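Side-chain contacts in sulfide-quinone reductase (Aquifex aeolicus, PDB 3HYW), which catalyses the oxidation of hydrogen sulfide with a quinone as electron acceptor, using bound FAD and building up polysulfur that is finally released: residues Phe194-Gly197 against Gly198-Ala201; Ile371-Met374 against Gly375-His379; Trp391-Asn395 against Gly396-Pro400. All blocks are in the same frame, centred on the assembly; numbering follows the deposited sequence.

Contact 1: residues Phe194-Gly197 against Gly198-Ala201; sequences FGVG and GIGA
Ile199 reaches back over the turn to Phe194 and Val196. From CB, the arm through CG1 leaves anti to the carbonyl carbon (chi1 -64°), which swings it toward the preceding residues. The nearest contacts start at CG1, which lies 3.8 Å from CG2 of Val196. The terminal CD1 then enters the angle between two side chains: it is 4.0 Å from CG2 of Val196 and 4.1 Å from CD2 of the Phe194 ring. The Phe194 and Ile199 side chains cross at about a right angle. The Ile199 side chain also packs on Val370 and Thr372 of strand 369-375.

The segment is part of a glycine-rich loop between strand 182-185 and helix 202-212, in the pyridine nucleotide-disulphide oxidoreductase family region. Gly195, Gly197 and Gly198 all have positive phi, so the chain can curl tightly enough to bring Phe194, Val196 and Ile199 together. Ala201 is the N-cap of the helix that follows. Phe194 also belongs to the octathiocane pocket, and its ring meets Tyr161 and Phe358 edge-to-face. The backbone carbonyls of Val196 and Gly198 both accept from the guanidinium of Arg367. A water lies 2.8 Å from Gly200 O and can donate to it. Its link to Gly197 O, 3.5 Å away, is weak, and not all of its acceptors can be served at once.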
ATOM      1  N   PHE A 194      -0.950  12.891  11.015  1.00 31.05           N
ATOM      2  CA  PHE A 194      -1.674  14.097  11.462  1.00 31.37           C
ATOM      3  C   PHE A 194      -1.640  14.373  12.974  1.00 31.84           C
ATOM      4  O   PHE A 194      -2.368  15.235  13.458  1.00 31.75           O
ATOM      5  CB  PHE A 194      -3.140  14.087  10.998  1.00 31.35           C
ATOM      6  CG  PHE A 194      -3.331  13.958   9.505  1.00 31.32           C
ATOM      7  CD1 PHE A 194      -2.582  14.726   8.610  1.00 32.03           C
ATOM      8  CD2 PHE A 194      -4.302  13.092   8.998  1.00 32.53           C
ATOM      9  CE1 PHE A 194      -2.775  14.608   7.223  1.00 32.58           C
ATOM     10  CE2 PHE A 194      -4.515  12.970   7.616  1.00 32.22           C
ATOM     11  CZ  PHE A 194      -3.747  13.732   6.725  1.00 32.33           C
ATOM     12  N   GLY A 195      -0.807  13.652  13.714  1.00 31.80           N
ATOM     13  CA  GLY A 195      -0.829  13.743  15.178  1.00 32.06           C
ATOM     14  C   GLY A 195      -2.026  13.019  15.795  1.00 32.28           C
ATOM     15  O   GLY A 195      -2.361  13.241  16.959  1.00 32.42           O
ATOM     16  N   VAL A 196      -2.678  12.159  15.016  1.00 32.33           N
ATOM     17  CA  VAL A 196      -3.846  11.408  15.501  1.00 32.40           C
ATOM     18  C   VAL A 196      -3.768   9.898  15.248  1.00 32.13           C
ATOM     19  O   VAL A 196      -4.756   9.175  15.454  1.00 31.98           O
ATOM     20  CB  VAL A 196      -5.188  11.969  14.915  1.00 32.57           C
ATOM     21  CG1 VAL A 196      -5.367  13.435  15.259  1.00 32.60           C
ATOM     22  CG2 VAL A 196      -5.251  11.766  13.411  1.00 33.06           C
ATOM     23  N   GLY A 197      -2.602   9.424  14.798  1.00 31.94           N
ATOM     24  CA  GLY A 197      -2.412   8.015  14.442  1.00 31.73           C
ATOM     25  C   GLY A 197      -3.161   7.622  13.180  1.00 31.63           C
ATOM     26  O   GLY A 197      -3.578   6.475  13.020  1.00 31.79           O
ATOM     27  N   GLY A 198      -3.330   8.580  12.275  1.00 31.72           N
ATOM     28  CA  GLY A 198      -4.031   8.334  11.021  1.00 31.58           C
ATOM     29  C   GLY A 198      -5.542   8.404  11.163  1.00 31.56           C
ATOM     30  O   GLY A 198      -6.089   8.281  12.269  1.00 31.16           O
ATOM     31  N   ILE A 199      -6.211   8.616  10.031  1.00 31.47           N
ATOM     32  CA  ILE A 199      -7.665   8.594   9.960  1.00 31.44           C
ATOM     33  C   ILE A 199      -8.020   7.640   8.840  1.00 31.49           C
ATOM     34  O   ILE A 199      -7.826   7.953   7.665  1.00 30.98           O
ATOM     35  CB  ILE A 199      -8.263  10.008   9.708  1.00 31.33           C
ATOM     36  CG1 ILE A 199      -7.944  10.941  10.889  1.00 31.78           C
ATOM     37  CG2 ILE A 199      -9.774   9.922   9.518  1.00 31.53           C
ATOM     38  CD1 ILE A 199      -7.998  12.428  10.550  1.00 33.78           C
ATOM     39  N   GLY A 200      -8.524   6.467   9.210  1.00 32.03           N
ATOM     40  CA  GLY A 200      -8.746   5.387   8.245  1.00 32.33           C
ATOM     41  C   GLY A 200      -7.465   5.142   7.475  1.00 32.71           C
ATOM     42  O   GLY A 200      -6.381   5.127   8.056  1.00 33.04           O
ATOM     43  N   ALA A 201      -7.585   4.994   6.161  1.00 33.20           N
ATOM     44  CA  ALA A 201      -6.425   4.802   5.295  1.00 33.42           C
ATOM     45  C   ALA A 201      -5.816   6.125   4.797  1.00 33.53           C
ATOM     46  O   ALA A 201      -5.476   6.249   3.621  1.00 33.58           O
ATOM     47  CB  ALA A 201      -6.797   3.887   4.120  1.00 33.71           C
TER
HETATM   48  O   HOH W   1      -5.326   4.649  10.647  1.00 35.91           O

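Contact 2: residues Ile371-Met374 against Gly375-His379; sequences ITKM and GKWAH. With LMT (dodecyl-beta-D-maltoside), chain I; SO4 (sulfate ion), chain O.
Lys373 and Trp377 meet where the strand turns into the helix. The apolar touch is made by the lysine CB, which sits at the edge of the indole, in its plane, 3.9 Å from CZ2. Trp377 CG lies between the backbone N and the carbonyl carbon (chi1 66°), and this folds the ring back beside the strand. Ala378 CB lies over the centre of one ring face. C2' of the bound dodecyl maltoside covers the centre of the opposite face, 3.7 Å above the plane. This is the CH-pi kind of packing common between sugars and tryptophan. An alanine in place of Trp377 would probably leave the glucose ring of the maltoside that carries the alkyl chain without its flat support and open a gap beside Lys373 CB.

The motif is a direct strand-to-helix junction: strand 369-375 is an outer strand of a three-stranded antiparallel sheet within this chain, and the chain passes directly into helix 376-395. Strand 355-361 is its neighbour, and Phe357 of that strand also meets the Trp377 ring.

Polar bonds go to the bound groups. The Lys373 chain is extended beyond CG, and its NZ donates to O5' of the maltoside at 2.9 Å. At the start of the helix a sulfate, probably from the crystallisation liquor, takes two backbone N-H groups. Lys376 N gives to O2 at 3.0 Å in a nearly straight bond (168°), and Trp377 N gives to O1 at 3.2 Å. An anion held there is likely to be steadied by the helix dipole. Its O1 also lies in the plane of the indole, at the edge.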
ATOM      1  N   ILE A 371     -14.333   8.603   8.241  1.00 35.89           N
ATOM      2  CA  ILE A 371     -14.569   8.678   6.796  1.00 37.04           C
ATOM      3  C   ILE A 371     -13.358   9.330   6.147  1.00 37.47           C
ATOM      4  O   ILE A 371     -12.904  10.375   6.600  1.00 37.25           O
ATOM      5  CB  ILE A 371     -15.857   9.479   6.436  1.00 36.88           C
ATOM      6  CG1 ILE A 371     -17.091   8.825   7.070  1.00 37.06           C
ATOM      7  CG2 ILE A 371     -16.023   9.569   4.909  1.00 36.73           C
ATOM      8  CD1 ILE A 371     -18.375   9.638   6.957  1.00 37.82           C
ATOM      9  N   THR A 372     -12.827   8.692   5.108  1.00 38.10           N
ATOM     10  CA  THR A 372     -11.703   9.235   4.351  1.00 39.44           C
ATOM     11  C   THR A 372     -12.037   9.215   2.872  1.00 40.17           C
ATOM     12  O   THR A 372     -12.184   8.147   2.265  1.00 40.04           O
ATOM     13  CB  THR A 372     -10.404   8.455   4.580  1.00 39.25           C
ATOM     14  OG1 THR A 372     -10.613   7.070   4.260  1.00 41.14           O
ATOM     15  CG2 THR A 372      -9.986   8.573   6.000  1.00 39.49           C
ATOM     16  N   LYS A 373     -12.180  10.408   2.307  1.00 40.85           N
ATOM     17  CA  LYS A 373     -12.624  10.557   0.931  1.00 41.98           C
ATOM     18  C   LYS A 373     -11.855  11.680   0.269  1.00 42.17           C
ATOM     19  O   LYS A 373     -11.241  12.512   0.939  1.00 41.82           O
ATOM     20  CB  LYS A 373     -14.131  10.832   0.873  1.00 41.61           C
ATOM     21  CG  LYS A 373     -14.976   9.594   1.133  1.00 42.88           C
ATOM     22  CD  LYS A 373     -16.465   9.867   1.037  1.00 42.97           C
ATOM     23  CE  LYS A 373     -17.254   8.564   1.155  1.00 45.37           C
ATOM     24  NZ  LYS A 373     -18.727   8.789   1.134  1.00 46.40           N
ATOM     25  N   MET A 374     -11.887  11.691  -1.054  1.00 42.53           N
ATOM     26  CA  MET A 374     -11.191  12.700  -1.826  1.00 43.33           C
ATOM     27  C   MET A 374     -11.957  12.938  -3.116  1.00 42.39           C
ATOM     28  O   MET A 374     -12.471  11.998  -3.717  1.00 42.47           O
ATOM     29  CB  MET A 374      -9.766  12.241  -2.118  1.00 43.62           C
ATOM     30  CG  MET A 374      -8.911  13.286  -2.781  1.00 44.42           C
ATOM     31  SD  MET A 374      -7.532  12.517  -3.611  1.00 46.48           S
ATOM     32  CE  MET A 374      -7.439  13.586  -5.050  1.00 45.82           C
ATOM     33  N   GLY A 375     -12.041  14.200  -3.522  1.00 41.69           N
ATOM     34  CA  GLY A 375     -12.748  14.579  -4.739  1.00 40.88           C
ATOM     35  C   GLY A 375     -12.840  16.083  -4.880  1.00 40.31           C
ATOM     36  O   GLY A 375     -12.516  16.826  -3.949  1.00 40.09           O
ATOM     37  N   LYS A 376     -13.273  16.528  -6.056  1.00 39.84           N
ATOM     38  CA  LYS A 376     -13.501  17.946  -6.320  1.00 39.54           C
ATOM     39  C   LYS A 376     -14.546  18.527  -5.373  1.00 38.94           C
ATOM     40  O   LYS A 376     -14.397  19.654  -4.898  1.00 38.56           O
ATOM     41  CB  LYS A 376     -13.940  18.157  -7.771  1.00 39.77           C
ATOM     42  CG  LYS A 376     -12.812  18.098  -8.767  1.00 40.93           C
ATOM     43  CD  LYS A 376     -13.334  18.243 -10.192  1.00 43.63           C
ATOM     44  CE  LYS A 376     -12.198  18.399 -11.183  1.00 44.94           C
ATOM     45  NZ  LYS A 376     -11.220  17.272 -11.094  1.00 47.03           N
ATOM     46  N   TRP A 377     -15.586  17.739  -5.094  1.00 38.41           N
ATOM     47  CA  TRP A 377     -16.689  18.154  -4.228  1.00 37.79           C
ATOM     48  C   TRP A 377     -16.219  18.713  -2.882  1.00 37.34           C
ATOM     49  O   TRP A 377     -16.791  19.679  -2.374  1.00 37.44           O
ATOM     50  CB  TRP A 377     -17.675  16.994  -4.008  1.00 37.84           C
ATOM     51  CG  TRP A 377     -17.093  15.842  -3.229  1.00 37.75           C
ATOM     52  CD1 TRP A 377     -16.428  14.764  -3.742  1.00 38.01           C
ATOM     53  CD2 TRP A 377     -17.112  15.659  -1.802  1.00 37.52           C
ATOM     54  NE1 TRP A 377     -16.036  13.922  -2.728  1.00 37.74           N
ATOM     55  CE2 TRP A 377     -16.441  14.445  -1.529  1.00 37.60           C
ATOM     56  CE3 TRP A 377     -17.631  16.402  -0.730  1.00 38.27           C
ATOM     57  CZ2 TRP A 377     -16.275  13.954  -0.230  1.00 37.60           C
ATOM     58  CZ3 TRP A 377     -17.460  15.916   0.565  1.00 38.08           C
ATOM     59  CH2 TRP A 377     -16.790  14.700   0.802  1.00 37.83           C
ATOM     60  N   ALA A 378     -15.175  18.109  -2.318  1.00 36.80           N
ATOM     61  CA  ALA A 378     -14.666  18.498  -1.011  1.00 36.17           C
ATOM     62  C   ALA A 378     -14.033  19.889  -1.027  1.00 35.90           C
ATOM     63  O   ALA A 378     -14.056  20.600  -0.017  1.00 35.30           O
ATOM     64  CB  ALA A 378     -13.689  17.453  -0.482  1.00 36.27           C
ATOM     65  N   HIS A 379     -13.486  20.275  -2.178  1.00 35.29           N
ATOM     66  CA  HIS A 379     -12.935  21.616  -2.351  1.00 35.45           C
ATOM     67  C   HIS A 379     -14.044  22.667  -2.328  1.00 35.71           C
ATOM     68  O   HIS A 379     -13.895  23.723  -1.719  1.00 35.22           O
ATOM     69  CB  HIS A 379     -12.140  21.723  -3.655  1.00 35.21           C
ATOM     70  CG  HIS A 379     -11.935  23.132  -4.113  1.00 34.94           C
ATOM     71  ND1 HIS A 379     -12.651  23.690  -5.149  1.00 34.87           N
ATOM     72  CD2 HIS A 379     -11.122  24.111  -3.651  1.00 33.93           C
ATOM     73  CE1 HIS A 379     -12.273  24.943  -5.318  1.00 34.94           C
ATOM     74  NE2 HIS A 379     -11.347  25.224  -4.421  1.00 34.55           N
TER
HETATM   75  C1B LMT I 600     -18.434  12.105  -5.036  0.50 57.04           C
HETATM   76  C2B LMT I 600     -19.023  12.971  -6.163  0.50 57.28           C
HETATM   77  C3B LMT I 600     -19.666  12.124  -7.259  0.50 57.62           C
HETATM   78  C4B LMT I 600     -18.685  11.061  -7.746  0.50 57.66           C
HETATM   79  C5B LMT I 600     -18.235  10.206  -6.556  0.50 57.66           C
HETATM   80  C6B LMT I 600     -17.265   9.098  -6.963  0.50 57.92           C
HETATM   81  O1B LMT I 600     -19.461  11.601  -4.171  0.50 56.41           O
HETATM   82  O2B LMT I 600     -19.981  13.898  -5.640  0.50 57.14           O
HETATM   83  O3B LMT I 600     -20.068  12.957  -8.353  0.50 57.74           O
HETATM   84  O4' LMT I 600     -19.305  10.264  -8.764  0.50 57.61           O
HETATM   85  O5B LMT I 600     -17.617  11.040  -5.562  0.50 57.35           O
HETATM   86  O6B LMT I 600     -16.001   9.657  -7.345  0.50 58.22           O
HETATM   87  C1' LMT I 600     -20.052  12.087   0.001  0.50 54.98           C
HETATM   88  C2' LMT I 600     -20.130  13.334  -0.882  0.50 55.05           C
HETATM   89  C3' LMT I 600     -20.328  12.967  -2.350  0.50 55.25           C
HETATM   90  C4' LMT I 600     -19.256  11.975  -2.805  0.50 55.58           C
HETATM   91  C5' LMT I 600     -19.294  10.757  -1.881  0.50 55.46           C
HETATM   92  C6' LMT I 600     -18.247   9.716  -2.260  0.50 55.68           C
HETATM   93  O1' LMT I 600     -19.661  12.496   1.312  0.50 54.87           O
HETATM   94  O2' LMT I 600     -21.200  14.180  -0.450  0.50 55.19           O
HETATM   95  O3' LMT I 600     -20.274  14.156  -3.142  0.50 55.23           O
HETATM   96  O5' LMT I 600     -19.078  11.173  -0.525  0.50 55.24           O
HETATM   97  O6' LMT I 600     -18.875   8.436  -2.404  0.50 55.81           O
HETATM   98  C1  LMT I 600     -20.165  11.661   2.358  0.50 54.27           C
HETATM   99  C2  LMT I 600     -21.040  12.467   3.316  0.50 53.75           C
HETATM  100  C3  LMT I 600     -20.282  13.623   3.964  0.50 53.14           C
HETATM  101  C4  LMT I 600     -21.138  14.302   5.029  0.50 52.61           C
HETATM  102  C5  LMT I 600     -20.872  15.802   5.087  0.50 52.13           C
HETATM  103  C6  LMT I 600     -21.581  16.427   6.283  0.50 51.88           C
HETATM  104  C7  LMT I 600     -21.659  17.944   6.154  0.50 51.59           C
HETATM  105  C8  LMT I 600     -23.088  18.413   5.896  0.50 51.28           C
HETATM  106  C9  LMT I 600     -23.342  18.615   4.406  0.50 50.96           C
HETATM  107  C10 LMT I 600     -24.824  18.825   4.123  0.50 50.76           C
HETATM  108  C11 LMT I 600     -25.093  20.241   3.631  0.50 50.58           C
HETATM  109  C12 LMT I 600     -26.221  20.254   2.623  0.50 50.66           C
HETATM  110  S   SO4 O 434     -15.454  14.071  -7.576  0.50 48.22           S
HETATM  111  O1  SO4 O 434     -16.138  15.275  -7.114  0.50 47.14           O
HETATM  112  O2  SO4 O 434     -14.085  14.391  -7.972  0.50 47.73           O
HETATM  113  O3  SO4 O 434     -15.429  13.074  -6.508  0.50 48.23           O
HETATM  114  O4  SO4 O 434     -16.177  13.519  -8.721  0.50 48.20           O

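Contact 3: residues Trp391-Asn395 against Gly396-Pro400; sequences WKVRN and GNIAP. With SO4 (sulfate ion), chain M.
Two flat groups of the helix, Trp391 and Arg394, flank the contact in which Lys392 meets Ile398 and Pro400. Asn395 lies over one face of the Trp391 indole, offset toward the rim. The backbone N of Trp391 lies over one face of the Arg394 guanidinium, likewise offset. At the edge of that guanidinium, in its plane, sits O2 of a sulfate that probably came from the crystallisation liquor. Arg394 NE donates to this oxygen at 2.6 Å and NH2 donates to it at 2.8 Å, so two N-H groups grip one atom.

The Lys392 side chain runs along the returning loop. CG is anti to the carbonyl carbon (chi1 -75°), and CD packs 3.7 Å from CD of Pro400. The bend about CG-CD (chi3 -70°) then turns CE and NZ toward Ile398 O. NZ donates to it at 2.7 Å, tilted 32° from the carbonyl plane. Ile398 sends CD1 back to the helix, where it lies 4.0 Å from CG2 of Val393; the two side chains lie side by side and point the same way.

The backbone makes a Schellman motif at the end of helix 376-395. Gly396, with positive phi, and Asn397 both send weak N-H bonds to Lys392 O. An Asx turn follows: Asn397 OD1 accepts from Ala399 N at 3.0 Å. Ile398 also packs on Ala16 and Tyr19 of helix 12-24.

Asn397 O, 3.3 Å from Lys392 CB, is covered by the lysine methylenes and has no partner in the model. Lys392 NZ also makes a salt bridge to Glu403 and a long, weak ion pair to Glu318, both of the quinone pocket. The ammonium is therefore shared between a loop carbonyl and carboxylates, tying the helix end to the quinone site.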
ATOM      1  N   TRP A 391     -20.058  34.251   7.879  1.00 31.90           N
ATOM      2  CA  TRP A 391     -21.426  34.728   8.078  1.00 32.00           C
ATOM      3  C   TRP A 391     -21.842  34.590   9.554  1.00 31.85           C
ATOM      4  O   TRP A 391     -22.401  35.522  10.140  1.00 31.33           O
ATOM      5  CB  TRP A 391     -22.409  33.986   7.160  1.00 32.31           C
ATOM      6  CG  TRP A 391     -23.795  34.484   7.318  1.00 33.37           C
ATOM      7  CD1 TRP A 391     -24.377  35.528   6.651  1.00 33.49           C
ATOM      8  CD2 TRP A 391     -24.780  33.990   8.228  1.00 33.78           C
ATOM      9  NE1 TRP A 391     -25.668  35.706   7.091  1.00 33.27           N
ATOM     10  CE2 TRP A 391     -25.940  34.774   8.056  1.00 33.12           C
ATOM     11  CE3 TRP A 391     -24.797  32.954   9.172  1.00 34.36           C
ATOM     12  CZ2 TRP A 391     -27.106  34.556   8.795  1.00 34.43           C
ATOM     13  CZ3 TRP A 391     -25.958  32.739   9.900  1.00 33.73           C
ATOM     14  CH2 TRP A 391     -27.091  33.533   9.708  1.00 33.68           C
ATOM     15  N   LYS A 392     -21.559  33.428  10.142  1.00 31.80           N
ATOM     16  CA  LYS A 392     -21.905  33.140  11.539  1.00 31.93           C
ATOM     17  C   LYS A 392     -21.245  34.110  12.518  1.00 32.08           C
ATOM     18  O   LYS A 392     -21.882  34.554  13.471  1.00 32.01           O
ATOM     19  CB  LYS A 392     -21.529  31.700  11.903  1.00 31.98           C
ATOM     20  CG  LYS A 392     -22.466  30.654  11.335  1.00 32.04           C
ATOM     21  CD  LYS A 392     -22.354  29.350  12.100  1.00 32.19           C
ATOM     22  CE  LYS A 392     -21.025  28.662  11.852  1.00 31.95           C
ATOM     23  NZ  LYS A 392     -20.883  27.520  12.769  1.00 32.53           N
ATOM     24  N   VAL A 393     -19.980  34.443  12.265  1.00 31.51           N
ATOM     25  CA  VAL A 393     -19.270  35.459  13.050  1.00 31.58           C
ATOM     26  C   VAL A 393     -19.997  36.805  12.968  1.00 31.65           C
ATOM     27  O   VAL A 393     -20.231  37.464  13.987  1.00 31.48           O
ATOM     28  CB  VAL A 393     -17.773  35.591  12.609  1.00 31.72           C
ATOM     29  CG1 VAL A 393     -17.067  36.720  13.364  1.00 32.15           C
ATOM     30  CG2 VAL A 393     -17.035  34.275  12.815  1.00 30.45           C
ATOM     31  N   ARG A 394     -20.390  37.179  11.758  1.00 32.08           N
ATOM     32  CA  ARG A 394     -21.049  38.456  11.508  1.00 32.96           C
ATOM     33  C   ARG A 394     -22.492  38.520  12.002  1.00 32.97           C
ATOM     34  O   ARG A 394     -23.040  39.602  12.178  1.00 32.71           O
ATOM     35  CB  ARG A 394     -20.975  38.810  10.021  1.00 33.25           C
ATOM     36  CG  ARG A 394     -19.557  39.122   9.541  1.00 35.45           C
ATOM     37  CD  ARG A 394     -19.563  39.801   8.176  1.00 39.58           C
ATOM     38  NE  ARG A 394     -20.168  38.943   7.161  1.00 42.49           N
ATOM     39  CZ  ARG A 394     -19.492  38.149   6.334  1.00 43.65           C
ATOM     40  NH1 ARG A 394     -18.165  38.116   6.362  1.00 43.49           N
ATOM     41  NH2 ARG A 394     -20.154  37.400   5.459  1.00 44.01           N
ATOM     42  N   ASN A 395     -23.097  37.362  12.246  1.00 33.13           N
ATOM     43  CA  ASN A 395     -24.506  37.319  12.599  1.00 33.44           C
ATOM     44  C   ASN A 395     -24.831  36.827  14.013  1.00 33.39           C
ATOM     45  O   ASN A 395     -26.001  36.708  14.375  1.00 33.84           O
ATOM     46  CB  ASN A 395     -25.311  36.605  11.512  1.00 33.63           C
ATOM     47  CG  ASN A 395     -25.378  37.417  10.224  1.00 34.10           C
ATOM     48  OD1 ASN A 395     -24.438  37.420   9.428  1.00 34.90           O
ATOM     49  ND2 ASN A 395     -26.473  38.139  10.037  1.00 34.44           N
ATOM     50  N   GLY A 396     -23.795  36.557  14.807  1.00 33.26           N
ATOM     51  CA  GLY A 396     -23.953  36.403  16.252  1.00 33.28           C
ATOM     52  C   GLY A 396     -24.365  35.038  16.755  1.00 33.40           C
ATOM     53  O   GLY A 396     -24.798  34.904  17.892  1.00 33.39           O
ATOM     54  N   ASN A 397     -24.216  34.019  15.918  1.00 33.64           N
ATOM     55  CA  ASN A 397     -24.545  32.661  16.311  1.00 33.87           C
ATOM     56  C   ASN A 397     -23.595  31.677  15.643  1.00 33.65           C
ATOM     57  O   ASN A 397     -23.687  31.448  14.433  1.00 33.22           O
ATOM     58  CB  ASN A 397     -26.007  32.346  15.964  1.00 34.07           C
ATOM     59  CG  ASN A 397     -26.552  31.139  16.729  1.00 35.13           C
ATOM     60  OD1 ASN A 397     -25.799  30.297  17.222  1.00 36.67           O
ATOM     61  ND2 ASN A 397     -27.871  31.069  16.845  1.00 35.57           N
ATOM     62  N   ILE A 398     -22.669  31.118  16.426  1.00 33.53           N
ATOM     63  CA  ILE A 398     -21.701  30.139  15.910  1.00 33.68           C
ATOM     64  C   ILE A 398     -22.300  28.730  15.959  1.00 33.48           C
ATOM     65  O   ILE A 398     -21.781  27.808  15.329  1.00 33.49           O
ATOM     66  CB  ILE A 398     -20.319  30.181  16.665  1.00 33.70           C
ATOM     67  CG1 ILE A 398     -19.723  31.597  16.679  1.00 34.78           C
ATOM     68  CG2 ILE A 398     -19.294  29.216  16.048  1.00 33.67           C
ATOM     69  CD1 ILE A 398     -19.489  32.222  15.296  1.00 34.51           C
ATOM     70  N   ALA A 399     -23.402  28.575  16.690  1.00 33.16           N
ATOM     71  CA  ALA A 399     -24.037  27.267  16.830  1.00 33.58           C
ATOM     72  C   ALA A 399     -25.543  27.296  16.533  1.00 33.78           C
ATOM     73  O   ALA A 399     -26.353  27.025  17.420  1.00 34.46           O
ATOM     74  CB  ALA A 399     -23.763  26.689  18.220  1.00 33.21           C
ATOM     75  N   PRO A 400     -25.928  27.615  15.279  1.00 34.21           N
ATOM     76  CA  PRO A 400     -27.356  27.603  14.939  1.00 34.25           C
ATOM     77  C   PRO A 400     -27.928  26.196  15.116  1.00 34.56           C
ATOM     78  O   PRO A 400     -27.270  25.221  14.744  1.00 34.52           O
ATOM     79  CB  PRO A 400     -27.379  27.979  13.457  1.00 34.36           C
ATOM     80  CG  PRO A 400     -26.051  28.515  13.134  1.00 34.29           C
ATOM     81  CD  PRO A 400     -25.083  27.945  14.115  1.00 34.14           C
TER
HETATM   82  S   SO4 M 432     -23.379  39.419   6.345  0.50 31.16           S
HETATM   83  O1  SO4 M 432     -22.641  40.570   6.850  0.50 31.76           O
HETATM   84  O2  SO4 M 432     -22.578  38.213   6.506  0.50 31.74           O
HETATM   85  O3  SO4 M 432     -24.633  39.274   7.076  0.50 30.55           O
HETATM   86  O4  SO4 M 432     -23.652  39.603   4.930  0.50 31.64           O

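In the fold
From the N terminus, contact 1 comes first and closes a tight glycine-rich turn within the loop that leads from strand 182-185 to helix 202-212. Contact 2 follows far along the chain, at the junction of strand 369-375 with helix 376-395. Contact 3 closes the turn at the other end of that helix, before helix 401-411. The three are in series; none nests in or crosses another. Contacts 1 and 2 touch where the Ile199-Ala201 region packs against Thr372, which joins the loop to the strand. Contacts 2 and 3 share helix 376-395 but lie about 16 Å apart at their nearest atoms. Contact 3 also packs against helix 12-24, beside the FAD-binding region.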